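ORF 37 (Human herpesvirus 8 type M, PDB 3FHD) degrades DNA as a metal-dependent endonuclease and exonuclease of the PD-(D/E)XK superfamily, processing non-linear or branched viral DNA intermediates to promote production of unit-length packaged genomes. Local coordinates at residues I267-K272 against G429-R434; V364-D369 against P456-V461; R289-P294 against S378-F383; A214-P219 against C442-D447. One frame throughout, in Å; residues are numbered along the deposited sequence.

Contact 1 (I267-K272 against G429-R434); sequences IKCRFK and GFFRKR. With MG (magnesium ion), chain E; SO4 (sulfate ion), chain C.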
loop_
_atom_site.group_PDB
_atom_site.type_symbol
_atom_site.label_atom_id
_atom_site.label_comp_id
_atom_site.label_asym_id
_atom_site.label_seq_id
_atom_site.Cartn_x
_atom_site.Cartn_y
_atom_site.Cartn_z
ATOM N N ILE A 267 5.012 1.738 6.161
ATOM C CA ILE A 267 6.205 1.296 6.909
ATOM C C ILE A 267 7.340 0.945 5.936
ATOM O O ILE A 267 7.097 0.267 4.955
ATOM C CB ILE A 267 5.846 0.099 7.834
ATOM C CG1 ILE A 267 4.981 0.578 8.997
ATOM C CG2 ILE A 267 7.130 -0.656 8.347
ATOM C CD1 ILE A 267 4.175 -0.501 9.644
ATOM N N LYS A 268 8.560 1.453 6.176
ATOM C CA LYS A 268 9.754 1.081 5.370
ATOM C C LYS A 268 10.879 0.663 6.332
ATOM O O LYS A 268 10.934 1.167 7.442
ATOM C CB LYS A 268 10.267 2.276 4.538
ATOM C CG LYS A 268 9.236 2.874 3.576
ATOM C CD LYS A 268 8.867 1.822 2.521
ATOM C CE LYS A 268 7.751 2.343 1.624
ATOM N NZ LYS A 268 7.209 1.270 0.764
ATOM N N CYS A 269 11.735 -0.255 5.930
ATOM C CA CYS A 269 12.901 -0.597 6.759
ATOM C C CYS A 269 14.163 -0.260 6.004
ATOM O O CYS A 269 14.204 -0.417 4.769
ATOM C CB CYS A 269 12.859 -2.064 7.168
ATOM S SG CYS A 269 11.352 -2.542 7.988
ATOM N N ARG A 270 15.177 0.254 6.709
ATOM C CA ARG A 270 16.424 0.690 6.066
ATOM C C ARG A 270 17.550 -0.313 6.251
ATOM O O ARG A 270 18.350 -0.157 7.157
ATOM C CB ARG A 270 16.877 2.005 6.675
ATOM C CG ARG A 270 15.832 3.075 6.656
ATOM C CD ARG A 270 16.005 3.868 5.423
ATOM N NE ARG A 270 15.554 3.085 4.297
ATOM C CZ ARG A 270 15.771 3.399 3.034
ATOM N NH1 ARG A 270 16.449 4.492 2.736
ATOM N NH2 ARG A 270 15.290 2.613 2.075
ATOM N N PHE A 271 17.625 -1.327 5.393
ATOM C CA PHE A 271 18.587 -2.383 5.622
ATOM C C PHE A 271 20.051 -1.965 5.415
ATOM O O PHE A 271 20.949 -2.609 5.970
ATOM C CB PHE A 271 18.216 -3.624 4.843
ATOM C CG PHE A 271 16.919 -4.237 5.302
ATOM C CD1 PHE A 271 16.660 -4.428 6.677
ATOM C CD2 PHE A 271 15.945 -4.617 4.375
ATOM C CE1 PHE A 271 15.470 -4.981 7.107
ATOM C CE2 PHE A 271 14.743 -5.174 4.800
ATOM C CZ PHE A 271 14.511 -5.362 6.172
ATOM N N LYS A 272 20.293 -0.875 4.685
ATOM C CA LYS A 272 21.688 -0.404 4.493
ATOM C C LYS A 272 22.325 -0.002 5.812
ATOM O O LYS A 272 23.541 0.111 5.891
ATOM C CB LYS A 272 21.768 0.832 3.580
ATOM C CG LYS A 272 21.448 0.666 2.095
ATOM C CD LYS A 272 21.545 2.054 1.361
ATOM C CE LYS A 272 20.499 3.085 1.877
ATOM N NZ LYS A 272 20.310 4.330 1.007
ATOM N N GLY A 429 11.896 2.161 10.047
ATOM C CA GLY A 429 12.578 1.386 11.078
ATOM C C GLY A 429 14.036 1.088 10.748
ATOM O O GLY A 429 14.376 0.847 9.603
ATOM N N PHE A 430 14.883 1.098 11.776
ATOM C CA PHE A 430 16.320 0.836 11.670
ATOM C C PHE A 430 16.603 -0.284 12.633
ATOM O O PHE A 430 15.919 -0.401 13.682
ATOM C CB PHE A 430 17.142 2.063 12.064
ATOM C CG PHE A 430 16.990 3.237 11.130
ATOM C CD1 PHE A 430 17.924 3.473 10.123
ATOM C CD2 PHE A 430 15.915 4.120 11.264
ATOM C CE1 PHE A 430 17.790 4.542 9.256
ATOM C CE2 PHE A 430 15.782 5.214 10.406
ATOM C CZ PHE A 430 16.714 5.420 9.392
ATOM N N PHE A 431 17.574 -1.121 12.280
ATOM C CA PHE A 431 17.777 -2.403 12.967
ATOM C C PHE A 431 19.252 -2.713 13.222
ATOM O O PHE A 431 20.144 -2.106 12.611
ATOM C CB PHE A 431 17.132 -3.569 12.184
ATOM C CG PHE A 431 15.632 -3.497 12.089
ATOM C CD1 PHE A 431 14.823 -4.143 13.024
ATOM C CD2 PHE A 431 15.023 -2.792 11.057
ATOM C CE1 PHE A 431 13.423 -4.087 12.936
ATOM C CE2 PHE A 431 13.614 -2.725 10.974
ATOM C CZ PHE A 431 12.826 -3.370 11.938
ATOM N N ARG A 432 19.477 -3.659 14.135
ATOM C CA ARG A 432 20.790 -4.242 14.375
ATOM C C ARG A 432 20.756 -5.778 14.461
ATOM O O ARG A 432 19.730 -6.386 14.810
ATOM C CB ARG A 432 21.470 -3.619 15.607
ATOM C CG ARG A 432 20.920 -4.075 16.965
ATOM C CD ARG A 432 21.810 -3.557 18.104
ATOM N NE ARG A 432 21.314 -3.935 19.442
ATOM C CZ ARG A 432 21.443 -5.141 19.990
ATOM N NH1 ARG A 432 22.028 -6.137 19.326
ATOM N NH2 ARG A 432 20.987 -5.363 21.228
ATOM N N LYS A 433 21.880 -6.397 14.102
ATOM C CA LYS A 433 22.050 -7.825 14.288
ATOM C C LYS A 433 22.011 -8.202 15.773
ATOM O O LYS A 433 22.461 -7.440 16.649
ATOM C CB LYS A 433 23.367 -8.302 13.663
ATOM C CG LYS A 433 23.458 -8.199 12.120
ATOM C CD LYS A 433 22.291 -8.950 11.416
ATOM C CE LYS A 433 22.545 -9.106 9.899
ATOM N NZ LYS A 433 21.382 -9.756 9.191
ATOM N N ARG A 434 21.468 -9.385 16.044
ATOM C CA ARG A 434 21.587 -10.010 17.361
ATOM C C ARG A 434 23.002 -10.503 17.592
ATOM O O ARG A 434 23.658 -10.998 16.672
ATOM C CB ARG A 434 20.624 -11.178 17.499
ATOM C CG ARG A 434 19.217 -10.764 17.561
ATOM C CD ARG A 434 18.366 -12.012 17.653
ATOM N NE ARG A 434 16.957 -11.709 17.440
ATOM C CZ ARG A 434 16.055 -11.705 18.416
ATOM N NH1 ARG A 434 16.437 -11.999 19.667
ATOM N NH2 ARG A 434 14.784 -11.420 18.145
HETATM MG MG MG E . 5.593 -0.956 3.578
HETATM S S SO4 C . 17.739 -0.120 2.192
HETATM O O1 SO4 C . 18.737 -1.128 1.804
HETATM O O2 SO4 C . 18.305 0.844 3.144
HETATM O O3 SO4 C . 17.342 0.596 0.980
HETATM O O4 SO4 C . 16.578 -0.819 2.744
HETATM O O HOH W 1 18.558 -1.069 9.695
#
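A water takes over where the direct pairing of Arg270 and Gly429 leaves off: water 1 donates to Arg270 O at 2.7 Å and accepts from Phe431 N at 2.8 Å, carrying the ladder one step further between two chains that have begun to part. Before it come two direct backbone bonds of a parallel pair, Gly429 N to Lys268 O (2.9 Å) and Arg270 N to Gly429 O (3.1 Å), so that Gly429 reaches the other strand through both its N-H and its carbonyl. Side chains fall on both faces of the strand pair. On one, Cys269 SG approaches Phe431 CE2 at 3.8 Å, oblique to the ring, in a sulfur-aromatic contact beside Cys205 of helix 203-217. On the other, Arg270 runs alongside Phe430 with its CG above the ring face, 4.0 Å from the centroid and 27° off the normal. These strands carry the core of the PD-(D/E)XK nuclease fold: Glu266, Ile267 and Lys268 fit the (D/E)XK signature, and Ile267 O binds the magnesium ion together with Asp243 and Glu266. Lys268 NZ hydrogen-bonds Glu266 and Gln398. Beyond the CH-pi contact the Arg270 chain bends at chi2 (-93°) and again at chi3, and its guanidinium meets a sulfate, probably from the crystallisation liquor, whose O2 lies over the centre of one face. Phe271 N and Lys272 N hydrogen-bond the same sulfate, while Arg270 NH1 and Lys272 NZ share a salt-bridge partner in Asp324.

Contact 2 (V364-D369 against P456-V461); sequences VYVLTD and PTLLIV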
loop_
_atom_site.group_PDB
_atom_site.type_symbol
_atom_site.label_atom_id
_atom_site.label_comp_id
_atom_site.label_asym_id
_atom_site.label_seq_id
_atom_site.Cartn_x
_atom_site.Cartn_y
_atom_site.Cartn_z
ATOM N N VAL A 364 11.669 11.490 15.988
ATOM C CA VAL A 364 12.645 10.398 16.070
ATOM C C VAL A 364 12.532 9.686 17.424
ATOM O O VAL A 364 12.543 10.336 18.437
ATOM C CB VAL A 364 14.086 10.911 15.849
ATOM C CG1 VAL A 364 15.078 9.753 15.957
ATOM C CG2 VAL A 364 14.187 11.599 14.487
ATOM N N TYR A 365 12.430 8.352 17.414
ATOM C CA TYR A 365 12.330 7.539 18.630
ATOM C C TYR A 365 13.558 6.656 18.743
ATOM O O TYR A 365 13.770 5.757 17.935
ATOM C CB TYR A 365 11.085 6.645 18.611
ATOM C CG TYR A 365 9.814 7.405 18.435
ATOM C CD1 TYR A 365 9.112 7.856 19.547
ATOM C CD2 TYR A 365 9.336 7.726 17.159
ATOM C CE1 TYR A 365 7.934 8.566 19.416
ATOM C CE2 TYR A 365 8.152 8.462 17.008
ATOM C CZ TYR A 365 7.471 8.886 18.163
ATOM O OH TYR A 365 6.300 9.609 18.072
ATOM N N VAL A 366 14.384 6.928 19.735
ATOM C CA VAL A 366 15.513 6.051 20.033
ATOM C C VAL A 366 14.984 4.963 20.964
ATOM O O VAL A 366 14.375 5.266 21.992
ATOM C CB VAL A 366 16.665 6.835 20.685
ATOM C CG1 VAL A 366 17.799 5.885 21.111
ATOM C CG2 VAL A 366 17.182 7.928 19.732
ATOM N N LEU A 367 15.189 3.695 20.616
ATOM C CA LEU A 367 14.632 2.637 21.449
ATOM C C LEU A 367 15.638 2.160 22.487
ATOM O O LEU A 367 16.845 2.260 22.260
ATOM C CB LEU A 367 14.128 1.472 20.587
ATOM C CG LEU A 367 13.168 1.863 19.443
ATOM C CD1 LEU A 367 13.014 0.746 18.416
ATOM C CD2 LEU A 367 11.807 2.295 20.007
ATOM N N THR A 368 15.145 1.648 23.623
ATOM C CA THR A 368 16.011 0.970 24.566
ATOM C C THR A 368 16.656 -0.277 23.960
ATOM O O THR A 368 16.064 -0.985 23.140
ATOM C CB THR A 368 15.304 0.584 25.904
ATOM O OG1 THR A 368 14.161 -0.241 25.633
ATOM C CG2 THR A 368 14.897 1.831 26.681
ATOM N N ASP A 369 17.884 -0.519 24.385
ATOM C CA ASP A 369 18.670 -1.639 23.921
ATOM C C ASP A 369 18.354 -2.857 24.805
ATOM O O ASP A 369 18.591 -2.809 26.008
ATOM C CB ASP A 369 20.143 -1.245 23.988
ATOM C CG ASP A 369 21.062 -2.271 23.388
ATOM O OD1 ASP A 369 20.727 -3.478 23.345
ATOM O OD2 ASP A 369 22.147 -1.861 22.949
ATOM N N PRO A 456 15.069 -3.936 16.548
ATOM C CA PRO A 456 14.850 -2.518 16.223
ATOM C C PRO A 456 15.595 -1.572 17.165
ATOM O O PRO A 456 15.611 -1.772 18.395
ATOM C CB PRO A 456 13.338 -2.337 16.342
ATOM C CG PRO A 456 12.887 -3.427 17.271
ATOM C CD PRO A 456 13.862 -4.570 17.115
ATOM N N THR A 457 16.203 -0.551 16.572
ATOM C CA THR A 457 17.017 0.410 17.301
ATOM C C THR A 457 16.450 1.828 17.242
ATOM O O THR A 457 16.606 2.600 18.190
ATOM C CB THR A 457 18.468 0.470 16.745
ATOM O OG1 THR A 457 18.406 0.828 15.359
ATOM C CG2 THR A 457 19.188 -0.877 16.900
ATOM N N LEU A 458 15.811 2.167 16.125
ATOM C CA LEU A 458 15.426 3.539 15.846
ATOM C C LEU A 458 14.184 3.554 14.981
ATOM O O LEU A 458 14.058 2.742 14.054
ATOM C CB LEU A 458 16.568 4.224 15.109
ATOM C CG LEU A 458 16.590 5.726 14.817
ATOM C CD1 LEU A 458 16.857 6.527 16.100
ATOM C CD2 LEU A 458 17.701 5.994 13.770
ATOM N N LEU A 459 13.281 4.483 15.290
ATOM C CA LEU A 459 12.051 4.705 14.528
ATOM C C LEU A 459 11.940 6.187 14.168
ATOM O O LEU A 459 12.062 7.062 15.025
ATOM C CB LEU A 459 10.823 4.228 15.323
ATOM C CG LEU A 459 9.436 4.327 14.648
ATOM C CD1 LEU A 459 9.298 3.370 13.494
ATOM C CD2 LEU A 459 8.307 4.115 15.658
ATOM N N ILE A 460 11.741 6.478 12.890
ATOM C CA ILE A 460 11.486 7.849 12.465
ATOM C C ILE A 460 10.076 7.916 11.850
ATOM O O ILE A 460 9.745 7.089 11.010
ATOM C CB ILE A 460 12.534 8.301 11.450
ATOM C CG1 ILE A 460 13.953 8.183 12.080
ATOM C CG2 ILE A 460 12.230 9.722 10.967
ATOM C CD1 ILE A 460 15.048 8.827 11.262
ATOM N N VAL A 461 9.275 8.885 12.288
ATOM C CA VAL A 461 7.933 9.078 11.754
ATOM C C VAL A 461 7.919 10.438 11.076
ATOM O O VAL A 461 8.201 11.465 11.708
ATOM C CB VAL A 461 6.827 8.951 12.848
ATOM C CG1 VAL A 461 5.431 9.233 12.261
ATOM C CG2 VAL A 461 6.845 7.551 13.496
HETATM O O HOH W 2 18.345 2.277 20.287
HETATM O O HOH W 3 17.020 -1.449 20.661
#
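Thr457 O is gripped twice: Leu367 N reaches it at 3.0 Å from 38° above the carbonyl plane, and the oxygen of water 2 donates to Thr457 O at 2.7 Å. Water 3 links Thr368 O and Pro456 O, where the two chains separate. Further along, the pairing continues without water. Tyr365 and Leu459 form an antiparallel hydrogen-bonded pair, with Tyr365 N to Leu459 O at 2.7 Å and the return bond from Leu459 N to Tyr365 O at 3.0 Å, flanked by the non-hydrogen-bonded pairs Val364 with Ile460 and Val366 with Leu458. On the face of Val364 and Val366, one methyl does much of the work: Leu458 CG stands anti to the backbone N (chi1 -172°), and chi2 (73°) places CD1 3.7 Å from Val364 CG1, where it also meets Val366 CG2. On the other face, the Tyr365 ring lies side by side with Leu459, its rim presented to Leu459 O near the ring plane, and its CE2 meets Val461 CG2 at 3.9 Å. Leu367 CD1 packs on Pro456 CB at 3.7 Å. Thr457 and Leu458 together oppose Phe430 as a classic beta bulge on the far edge of their strand. Strand 455-464 runs between 362-367 and 423-432 in the mixed sheet, and helix 203-217 covers the side bearing Tyr365 and Leu459, through Leu217 and Val209.

Contact 3 (R289-P294 against S378-F383); sequences RLYEAP and SIKARF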
loop_
_atom_site.group_PDB
_atom_site.type_symbol
_atom_site.label_atom_id
_atom_site.label_comp_id
_atom_site.label_asym_id
_atom_site.label_seq_id
_atom_site.Cartn_x
_atom_site.Cartn_y
_atom_site.Cartn_z
ATOM N N ARG A 289 26.940 6.930 19.963
ATOM C CA ARG A 289 26.865 8.373 20.261
ATOM C C ARG A 289 25.425 8.846 20.307
ATOM O O ARG A 289 25.039 9.569 21.231
ATOM C CB ARG A 289 27.632 9.195 19.225
ATOM N N LEU A 290 24.646 8.442 19.299
ATOM C CA LEU A 290 23.215 8.736 19.234
ATOM C C LEU A 290 22.438 8.196 20.434
ATOM O O LEU A 290 21.570 8.889 20.959
ATOM C CB LEU A 290 22.610 8.181 17.931
ATOM C CG LEU A 290 21.122 8.381 17.624
ATOM C CD1 LEU A 290 20.841 9.851 17.338
ATOM C CD2 LEU A 290 20.727 7.508 16.446
ATOM N N TYR A 291 22.747 6.961 20.848
ATOM C CA TYR A 291 22.055 6.297 21.960
ATOM C C TYR A 291 22.299 7.008 23.295
ATOM O O TYR A 291 21.365 7.187 24.085
ATOM C CB TYR A 291 22.476 4.821 22.058
ATOM C CG TYR A 291 21.673 3.994 23.057
ATOM C CD1 TYR A 291 20.417 3.484 22.723
ATOM C CD2 TYR A 291 22.177 3.723 24.338
ATOM C CE1 TYR A 291 19.675 2.727 23.634
ATOM C CE2 TYR A 291 21.446 2.959 25.261
ATOM C CZ TYR A 291 20.199 2.467 24.905
ATOM O OH TYR A 291 19.461 1.717 25.807
ATOM N N GLU A 292 23.552 7.405 23.533
ATOM C CA GLU A 292 23.942 8.070 24.767
ATOM C C GLU A 292 23.510 9.528 24.803
ATOM O O GLU A 292 23.259 10.067 25.880
ATOM C CB GLU A 292 25.456 7.970 24.979
ATOM N N ALA A 293 23.445 10.161 23.629
ATOM C CA ALA A 293 23.116 11.588 23.505
ATOM C C ALA A 293 22.107 11.836 22.375
ATOM O O ALA A 293 22.474 12.377 21.327
ATOM C CB ALA A 293 24.388 12.400 23.266
ATOM N N PRO A 294 20.834 11.442 22.578
ATOM C CA PRO A 294 19.855 11.538 21.476
ATOM C C PRO A 294 19.604 12.973 20.989
ATOM O O PRO A 294 19.173 13.820 21.764
ATOM C CB PRO A 294 18.573 10.937 22.085
ATOM C CG PRO A 294 19.037 10.161 23.298
ATOM C CD PRO A 294 20.232 10.895 23.807
ATOM N N SER A 378 11.446 -0.502 24.606
ATOM C CA SER A 378 10.500 0.595 24.757
ATOM C C SER A 378 11.179 1.896 24.307
ATOM O O SER A 378 12.335 1.872 23.889
ATOM C CB SER A 378 10.031 0.681 26.223
ATOM O OG SER A 378 11.137 0.799 27.098
ATOM N N ILE A 379 10.472 3.020 24.377
ATOM C CA ILE A 379 11.052 4.309 23.975
ATOM C C ILE A 379 12.017 4.770 25.060
ATOM O O ILE A 379 11.639 4.823 26.232
ATOM C CB ILE A 379 9.952 5.386 23.710
ATOM C CG1 ILE A 379 9.036 4.946 22.561
ATOM C CG2 ILE A 379 10.556 6.754 23.416
ATOM C CD1 ILE A 379 7.765 5.791 22.424
ATOM N N LYS A 380 13.264 5.055 24.665
ATOM C CA LYS A 380 14.279 5.628 25.558
ATOM C C LYS A 380 14.240 7.154 25.489
ATOM O O LYS A 380 14.339 7.824 26.514
ATOM C CB LYS A 380 15.688 5.158 25.168
ATOM C CG LYS A 380 16.783 5.654 26.093
ATOM C CD LYS A 380 18.107 5.769 25.390
ATOM C CE LYS A 380 19.227 6.032 26.391
ATOM N NZ LYS A 380 19.361 7.469 26.765
ATOM N N ALA A 381 14.126 7.694 24.277
ATOM C CA ALA A 381 14.125 9.140 24.074
ATOM C C ALA A 381 13.459 9.477 22.758
ATOM O O ALA A 381 13.475 8.672 21.820
ATOM C CB ALA A 381 15.535 9.686 24.104
ATOM N N ARG A 382 12.904 10.684 22.695
ATOM C CA ARG A 382 12.077 11.149 21.592
ATOM C C ARG A 382 12.491 12.587 21.286
ATOM O O ARG A 382 12.640 13.367 22.202
ATOM C CB ARG A 382 10.632 11.130 22.071
ATOM C CG ARG A 382 9.574 11.373 21.054
ATOM C CD ARG A 382 8.253 11.566 21.803
ATOM N NE ARG A 382 7.163 12.089 20.977
ATOM C CZ ARG A 382 7.279 13.029 20.036
ATOM N NH1 ARG A 382 6.199 13.411 19.356
ATOM N NH2 ARG A 382 8.458 13.598 19.768
ATOM N N PHE A 383 12.686 12.925 20.007
ATOM C CA PHE A 383 13.068 14.292 19.613
ATOM C C PHE A 383 12.627 14.665 18.193
ATOM O O PHE A 383 12.433 13.794 17.366
ATOM C CB PHE A 383 14.576 14.543 19.818
ATOM C CG PHE A 383 15.493 13.722 18.933
ATOM C CD1 PHE A 383 16.004 14.257 17.757
ATOM C CD2 PHE A 383 15.897 12.435 19.309
ATOM C CE1 PHE A 383 16.874 13.510 16.940
ATOM C CE2 PHE A 383 16.760 11.690 18.505
ATOM C CZ PHE A 383 17.255 12.232 17.321
#
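A classic beta bulge, in which Lys380 and Ala381 both face Val366, meets the C-terminal end of helix 282-292, and its two side chains carry the contact with Tyr291 and Pro294. Lys380 crosses the Tyr291 ring obliquely, its CD over one face toward the rim, 3.8 Å from CE1, in a CH-pi contact. The chain is extended up to chi4, where a bend (-83°) turns NZ to within 3.4 Å of Tyr291 O, a weak hydrogen bond. From there NZ is 5.3 Å from the ring centroid, at most a weak cation-pi attraction. Ala381 CB touches Pro294 CG at 3.6 Å, just past the helix. Two residues along the strand, Phe383 has CG between the backbone N and the carbonyl carbon (chi1 66°), the crowded position; one ring face receives Pro294 C, 4.0 Å from CE2, while Leu290 CD1 comes obliquely to CZ at 4.3 Å. The Tyr291 hydroxyl hydrogen-bonds Asp369 N, just past strand 362-367 at the N-cap of helix 370-373. The chemistry implies packing by carbon surfaces at the edge of the protein, with a lysine amine whose charge may be modestly favoured by the carbonyl end of the helix.

Contact 4 (A214-P219 against C442-D447); sequences ATLLHP and CTIGGD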
loop_
_atom_site.group_PDB
_atom_site.type_symbol
_atom_site.label_atom_id
_atom_site.label_comp_id
_atom_site.label_asym_id
_atom_site.label_seq_id
_atom_site.Cartn_x
_atom_site.Cartn_y
_atom_site.Cartn_z
ATOM N N ALA A 214 1.831 0.217 17.144
ATOM C CA ALA A 214 0.659 -0.220 17.904
ATOM C C ALA A 214 0.855 -0.123 19.432
ATOM O O ALA A 214 0.015 0.441 20.160
ATOM C CB ALA A 214 0.307 -1.647 17.488
ATOM N N THR A 215 1.981 -0.657 19.903
ATOM C CA THR A 215 2.292 -0.758 21.328
ATOM C C THR A 215 2.872 0.519 21.958
ATOM O O THR A 215 2.577 0.845 23.134
ATOM C CB THR A 215 3.280 -1.919 21.549
ATOM O OG1 THR A 215 2.684 -3.122 21.047
ATOM C CG2 THR A 215 3.603 -2.087 23.031
ATOM N N LEU A 216 3.710 1.238 21.219
ATOM C CA LEU A 216 4.429 2.365 21.821
ATOM C C LEU A 216 3.903 3.732 21.448
ATOM O O LEU A 216 4.011 4.666 22.244
ATOM C CB LEU A 216 5.943 2.274 21.574
ATOM C CG LEU A 216 6.650 0.949 21.918
ATOM C CD1 LEU A 216 8.122 1.033 21.568
ATOM C CD2 LEU A 216 6.480 0.529 23.395
ATOM N N LEU A 217 3.328 3.863 20.259
ATOM C CA LEU A 217 2.775 5.150 19.804
ATOM C C LEU A 217 1.271 5.241 19.985
ATOM O O LEU A 217 0.745 6.320 20.193
ATOM C CB LEU A 217 3.118 5.431 18.327
ATOM C CG LEU A 217 4.396 6.226 18.015
ATOM C CD1 LEU A 217 5.634 5.563 18.621
ATOM C CD2 LEU A 217 4.575 6.391 16.485
ATOM N N HIS A 218 0.572 4.117 19.873
ATOM C CA HIS A 218 -0.888 4.155 19.944
ATOM C C HIS A 218 -1.445 3.114 20.930
ATOM O O HIS A 218 -2.328 2.331 20.587
ATOM C CB HIS A 218 -1.479 3.999 18.534
ATOM C CG HIS A 218 -1.080 5.088 17.587
ATOM N ND1 HIS A 218 -1.636 6.350 17.623
ATOM C CD2 HIS A 218 -0.195 5.099 16.559
ATOM C CE1 HIS A 218 -1.109 7.091 16.664
ATOM N NE2 HIS A 218 -0.233 6.354 16.001
ATOM N N PRO A 219 -0.931 3.116 22.174
ATOM C CA PRO A 219 -1.305 2.046 23.099
ATOM C C PRO A 219 -2.761 2.174 23.568
ATOM O O PRO A 219 -3.381 1.171 23.910
ATOM C CB PRO A 219 -0.339 2.243 24.271
ATOM C CG PRO A 219 -0.059 3.718 24.280
ATOM C CD PRO A 219 -0.025 4.096 22.796
ATOM N N CYS A 442 13.276 -11.211 23.306
ATOM C CA CYS A 442 13.039 -9.766 23.392
ATOM C C CYS A 442 11.543 -9.480 23.275
ATOM O O CYS A 442 10.801 -10.290 22.707
ATOM C CB CYS A 442 13.823 -9.018 22.309
ATOM S SG CYS A 442 15.616 -9.101 22.509
ATOM N N THR A 443 11.087 -8.357 23.823
ATOM C CA THR A 443 9.658 -8.028 23.773
ATOM C C THR A 443 9.395 -6.545 23.587
ATOM O O THR A 443 10.152 -5.706 24.081
ATOM C CB THR A 443 8.897 -8.487 25.050
ATOM O OG1 THR A 443 9.531 -7.945 26.217
ATOM C CG2 THR A 443 8.823 -10.021 25.149
ATOM N N ILE A 444 8.312 -6.246 22.865
ATOM C CA ILE A 444 7.728 -4.898 22.796
ATOM C C ILE A 444 6.341 -5.000 23.438
ATOM O O ILE A 444 5.449 -5.627 22.881
ATOM C CB ILE A 444 7.579 -4.376 21.318
ATOM C CG1 ILE A 444 8.878 -4.544 20.525
ATOM C CG2 ILE A 444 7.119 -2.905 21.306
ATOM C CD1 ILE A 444 8.670 -4.583 18.988
ATOM N N GLY A 445 6.171 -4.414 24.620
ATOM C CA GLY A 445 4.966 -4.653 25.424
ATOM C C GLY A 445 4.838 -6.123 25.806
ATOM O O GLY A 445 5.767 -6.720 26.345
ATOM N N GLY A 446 3.688 -6.716 25.512
ATOM C CA GLY A 446 3.478 -8.141 25.774
ATOM C C GLY A 446 4.177 -8.978 24.716
ATOM O O GLY A 446 4.751 -10.034 25.028
ATOM N N ASP A 447 4.171 -8.454 23.485
ATOM C CA ASP A 447 4.562 -9.156 22.263
ATOM C C ASP A 447 6.031 -9.565 22.236
ATOM O O ASP A 447 6.921 -8.727 22.381
ATOM C CB ASP A 447 4.280 -8.268 21.039
ATOM C CG ASP A 447 2.842 -7.753 20.987
ATOM O OD1 ASP A 447 2.323 -7.258 22.017
ATOM O OD2 ASP A 447 2.238 -7.834 19.892
#
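A tight beta hairpin, turning at Ile444 to Asp447, rests on the last turn of helix 203-217, where Thr215 and Leu216 receive it. The branch methyl of Ile444 does most of the touching: CG2 meets Leu216 CG at 3.9 Å and Thr215 CB at 4.0 Å, and the Leu216 and Ile444 side chains cross at about a right angle. Ile444 CG2 stands anti to the backbone N, with CG1 taking the position beside it (chi1 -50°). Thr215 CG2 lies 3.8 Å from Gly445 CA, on the side to which a side chain there would project. The turn is of type II', as is common in two-residue hairpins, and Gly445 occupies its first corner with the positive phi (61°) that this turn requires. It is closed by Ile444 N to Asp447 O at 2.9 Å and, less firmly, by Asp447 N to Ile444 O at 3.2 Å, a weak bond. No hydrogen bond crosses the contact; Thr215 OG1 and Asp447 OD1 are 4.3 Å apart, and that hydroxyl instead makes a weak bond to Thr211 O within its own helix. At 214-217 the helix widens into a pi-type turn. Ile444 extends its apolar patch beyond this turn to Val208, Thr211 and Leu212. The same helix carries Glu206, a magnesium ligand seen in another structure of this protein.

Overall arrangement
Contacts 1, 2 and 3 follow one another across a single mixed sheet: strand 262-269 beside 423-432, then 455-464, 362-367 and 379-389, with helix 282-292 packed over the face that bears Val364 and Val366. Centres lie about 10 Å apart between contacts 1 and 2 and about 7 Å between contacts 2 and 3. A salt bridge from Arg432 to Asp369 also joins the first two. Leu216 of contact 4 touches Leu367 of contact 2 and Ser378 of contact 3. Along the chain contact 2 alternates with each of the others, whereas contact 3 is nested within contact 1, and contact 1 within contact 4. Only contact 1 holds a magnesium ligand; contact 3 lies away from the metal.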